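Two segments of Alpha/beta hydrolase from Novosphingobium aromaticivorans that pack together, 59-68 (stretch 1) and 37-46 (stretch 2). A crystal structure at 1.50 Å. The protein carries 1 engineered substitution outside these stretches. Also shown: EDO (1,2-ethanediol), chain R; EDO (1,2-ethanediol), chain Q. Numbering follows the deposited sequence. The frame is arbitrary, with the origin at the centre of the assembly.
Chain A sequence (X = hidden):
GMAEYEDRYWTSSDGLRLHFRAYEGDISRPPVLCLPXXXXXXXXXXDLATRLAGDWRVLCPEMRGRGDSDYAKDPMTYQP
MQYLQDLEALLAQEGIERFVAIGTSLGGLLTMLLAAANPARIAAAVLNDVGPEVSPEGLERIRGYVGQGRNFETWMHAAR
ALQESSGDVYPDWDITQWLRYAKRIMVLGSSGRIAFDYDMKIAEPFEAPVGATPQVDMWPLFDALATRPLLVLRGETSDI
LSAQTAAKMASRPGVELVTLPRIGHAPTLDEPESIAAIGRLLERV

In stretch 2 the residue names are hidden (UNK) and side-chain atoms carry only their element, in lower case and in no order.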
# COMPACT_ATOMS: atom_id res chain seq x y z
N LEU A 59 -9.21 7.80 -3.76
CA LEU A 59 -9.03 8.02 -2.32
C LEU A 59 -7.73 7.33 -1.89
O LEU A 59 -7.55 6.11 -2.14
CB LEU A 59 -10.16 7.37 -1.51
CG LEU A 59 -11.51 8.06 -1.40
CD1 LEU A 59 -12.24 7.74 -2.64
CD2 LEU A 59 -12.30 7.63 -0.12
N CYS A 60 -6.87 8.08 -1.19
CA CYS A 60 -5.55 7.59 -0.74
C CYS A 60 -5.44 7.78 0.75
O CYS A 60 -4.89 8.78 1.22
CB CYS A 60 -4.43 8.30 -1.45
SG CYS A 60 -4.43 8.08 -3.23
N PRO A 61 -5.97 6.82 1.49
CA PRO A 61 -5.90 6.91 2.94
C PRO A 61 -4.56 6.52 3.53
O PRO A 61 -3.86 5.75 2.96
CB PRO A 61 -6.97 5.92 3.41
CG PRO A 61 -6.92 4.86 2.33
CD PRO A 61 -6.74 5.65 1.07
N GLU A 62 -4.28 7.02 4.73
CA GLU A 62 -3.10 6.69 5.52
C GLU A 62 -3.56 6.08 6.85
O GLU A 62 -4.43 6.65 7.52
CB GLU A 62 -2.31 7.98 5.81
CG GLU A 62 -2.11 8.79 4.55
CD GLU A 62 -1.21 9.95 4.71
OE1 GLU A 62 -1.43 10.84 5.58
OE2 GLU A 62 -0.25 9.95 3.93
N MSE A 63 -2.98 4.93 7.21
CA MSE A 63 -3.39 4.29 8.44
C MSE A 63 -2.91 5.08 9.66
O MSE A 63 -1.99 5.95 9.57
CB MSE A 63 -2.87 2.86 8.47
CG MSE A 63 -3.50 2.03 7.38
SE MSE A 63 -5.47 1.91 7.26
CE MSE A 63 -5.85 3.55 6.22
N ARG A 64 -3.51 4.80 10.81
CA ARG A 64 -3.07 5.44 12.05
C ARG A 64 -1.57 5.22 12.14
O ARG A 64 -1.05 4.13 11.82
CB ARG A 64 -3.76 4.85 13.28
CG ARG A 64 -3.61 3.33 13.43
CD ARG A 64 -4.27 2.75 14.67
NE ARG A 64 -5.70 2.92 14.59
CZ ARG A 64 -6.53 3.04 15.61
NH1 ARG A 64 -6.08 3.09 16.84
NH2 ARG A 64 -7.83 3.17 15.37
N GLY A 65 -0.87 6.27 12.56
CA GLY A 65 0.58 6.23 12.76
C GLY A 65 1.40 6.48 11.51
O GLY A 65 2.64 6.39 11.57
N ARG A 66 0.76 6.73 10.38
CA ARG A 66 1.49 6.99 9.13
C ARG A 66 1.10 8.33 8.56
O ARG A 66 -0.07 8.71 8.58
CB ARG A 66 1.22 5.93 8.06
CG ARG A 66 1.81 4.56 8.34
CD ARG A 66 1.03 3.73 9.34
NE ARG A 66 1.50 2.35 9.34
CZ ARG A 66 1.22 1.48 10.29
NH1 ARG A 66 0.46 1.80 11.31
NH2 ARG A 66 1.72 0.28 10.20
N GLY A 67 2.08 9.03 8.02
CA GLY A 67 1.80 10.29 7.32
C GLY A 67 1.15 11.28 8.23
O GLY A 67 1.61 11.50 9.36
N ASP A 68 0.06 11.89 7.76
CA ASP A 68 -0.65 12.92 8.53
C ASP A 68 -1.76 12.35 9.39
O ASP A 68 -2.45 13.08 10.06
CB ASP A 68 -1.26 13.97 7.60
CG ASP A 68 -0.25 14.93 7.01
OD1 ASP A 68 0.97 14.71 7.25
OD2 ASP A 68 -0.67 15.88 6.29
N UNK A 37 1.46 0.19 1.83
CA UNK A 37 2.19 -0.79 2.58
C UNK A 37 2.44 -0.38 4.03
O UNK A 37 2.10 0.72 4.47
N UNK A 38 3.05 -1.29 4.77
CA UNK A 38 3.17 -1.21 6.23
C UNK A 38 3.68 0.11 6.73
O UNK A 38 3.13 0.64 7.66
c UNK A 38 4.08 -2.38 6.71
c UNK A 38 4.39 -2.51 8.20
c UNK A 38 3.18 -2.94 8.98
c UNK A 38 5.55 -3.54 8.38
N UNK A 39 4.77 0.60 6.17
CA UNK A 39 5.44 1.84 6.60
C UNK A 39 5.11 3.05 5.73
O UNK A 39 5.78 4.09 5.83
o UNK A 39 7.45 1.33 5.37
c UNK A 39 6.98 1.68 6.67
c UNK A 39 7.36 0.62 7.67
N UNK A 40 4.07 2.92 4.91
CA UNK A 40 3.89 3.83 3.81
C UNK A 40 2.65 4.68 4.00
O UNK A 40 1.87 4.49 4.93
c UNK A 40 6.32 2.99 2.11
n UNK A 40 8.90 1.04 0.42
c UNK A 40 3.84 3.07 2.50
c UNK A 40 7.82 1.79 0.59
c UNK A 40 5.03 2.17 2.21
n UNK A 40 7.48 2.19 1.82
n UNK A 40 7.13 2.16 -0.46
N UNK A 41 2.52 5.70 3.15
CA UNK A 41 1.50 6.74 3.26
C UNK A 41 0.95 7.10 1.84
O UNK A 41 1.26 6.47 0.80
o UNK A 41 2.94 9.26 2.24
n UNK A 41 4.44 8.46 3.73
c UNK A 41 3.19 8.64 3.27
c UNK A 41 2.06 7.96 4.03
N UNK A 42 0.07 8.10 1.79
CA UNK A 42 -0.62 8.43 0.55
C UNK A 42 0.34 8.83 -0.56
O UNK A 42 0.04 8.68 -1.76
c UNK A 42 -1.62 9.56 0.79
N UNK A 43 1.53 9.31 -0.20
CA UNK A 43 2.50 9.74 -1.22
C UNK A 43 3.00 8.62 -2.12
O UNK A 43 3.46 8.88 -3.22
c UNK A 43 3.20 11.74 0.09
c UNK A 43 5.34 11.95 2.60
c UNK A 43 4.30 12.73 0.47
n UNK A 43 6.44 11.53 3.19
n UNK A 43 4.22 12.03 3.27
n UNK A 43 5.39 12.21 1.29
c UNK A 43 3.68 10.54 -0.64
N UNK A 44 2.86 7.37 -1.68
CA UNK A 44 3.24 6.23 -2.56
C UNK A 44 2.41 6.22 -3.81
O UNK A 44 2.86 5.71 -4.86
c UNK A 44 3.14 4.89 -1.86
c UNK A 44 4.45 4.48 -1.14
o UNK A 44 5.42 5.28 -1.05
o UNK A 44 4.50 3.34 -0.69
N UNK A 45 1.23 6.85 -3.74
CA UNK A 45 0.30 6.94 -4.88
C UNK A 45 0.26 8.30 -5.57
O UNK A 45 -0.63 8.58 -6.39
c UNK A 45 -1.08 4.04 -4.70
c UNK A 45 -1.20 4.93 -2.47
c UNK A 45 -1.10 2.74 -4.19
c UNK A 45 -1.20 3.63 -1.98
c UNK A 45 -1.15 2.56 -2.82
c UNK A 45 -1.09 6.54 -4.38
c UNK A 45 -1.14 5.15 -3.84
N UNK A 46 1.21 9.17 -5.26
CA UNK A 46 1.08 10.57 -5.68
C UNK A 46 1.08 10.72 -7.21
O UNK A 46 0.50 11.67 -7.73
c UNK A 46 2.20 11.43 -5.08
c UNK A 46 4.78 11.79 -4.80
o UNK A 46 4.50 12.54 -3.84
c UNK A 46 3.63 11.06 -5.51
o UNK A 46 5.97 11.55 -5.20
C1 EDO R . 0.23 13.44 3.34
O1 EDO R . 1.14 14.44 3.81
C2 EDO R . 1.04 12.22 3.04
O2 EDO R . 1.56 11.82 4.29
C1 EDO Q . -0.42 0.29 7.13
O1 EDO Q . 0.01 1.36 6.26
C2 EDO Q . -1.27 -0.68 6.29
O2 EDO Q . -0.47 -1.34 5.31
O HOH W 1 -0.74 3.86 5.76
O HOH W 2 3.53 13.55 6.08

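Position 37 has no side-chain atoms, and its carbonyl O accepts a hydrogen bond from position 40 N at 3.0 Å, closing a type I turn; it is Gly37. Its O also takes a hydrogen bond from O1 of ethanediol Q at 2.8 Å.

Position 38 carries four carbons, forked at the second. Its CA-to-CB bond points away from stretch 1, yet an end carbon comes within 3.7 Å of Arg66 NH2. The forked four-carbon chain identifies Leu38, and that end carbon is CD1. The stronger tie is through the backbone: Arg66 NE and Arg66 NH2 each donate to Leu38 O at 2.9 Å, with angles of 150° and 147°, so the carbonyl lies at the guanidinium edge, near its plane.

At position 39 one carbon bears an oxygen and a carbon; this side chain points away and stays 6.1 Å or more from stretch 1. The pattern is that of a threonine, Thr39.

Position 40 shows three carbons, a nitrogen, then a carbon with two more nitrogens; it too points away, staying 6.4 Å or more from stretch 1. It is Arg40. Its backbone does face stretch 1, with Arg40 O 3.4 Å from Arg66 CG. Water 1 donates to Arg40 O (2.8 Å) and accepts from Met63 N (2.9 Å), bridging the segments.

Position 41 has two carbons, the second carrying one oxygen and one nitrogen, and its CB lies 4.0 Å from Gly67 CA; hence Asn41. Asn41 OD1 accepts from position 43 N at 2.8 Å.

Position 42 has a lone carbon, CB, directed toward stretch 1, 3.4 Å from Cys60 O and 3.8 Å from Cys60 CB; it is Ala42.

Position 43 repeats the guanidinium pattern, Arg43; its NH1 lies 2.9 Å from O2 of ethanediol R. Position 44, two carbons ending in two oxygens, is out of reach of stretch 1; it is Asp44. Asp44 OD2 accepts from Arg40 NH1 at 2.9 Å, the hydrogen bond of a salt bridge (angle 155°).

Position 45 has one carbon and a six-carbon ring. Its CB lies 3.9 Å from Cys60 SG, which sits oblique to the ring, 5.4 Å from the centroid; it is Phe45. Position 46, three carbons with two terminal oxygens, keeps its side chain at least 7.7 Å away; it is Glu46.

The contact, burying 418 Å² in total, combines polar anchoring with small apolar packing. Arg66 grips Leu38 O, and Arg66 NH1 donates to Arg64 O at 2.8 Å, steadying the guanidinium. Ala42 N donates to Glu62 OE2 at 2.8 Å and 166°, although a clash with ethanediol R makes that oxygen's place less sure. Cys60 supplies the apolar part from stretch 1, its CB packing on Ala42 CB and its SG on Phe45 CB.

Stretch 2, residues 37-46: GLTRNARDFE
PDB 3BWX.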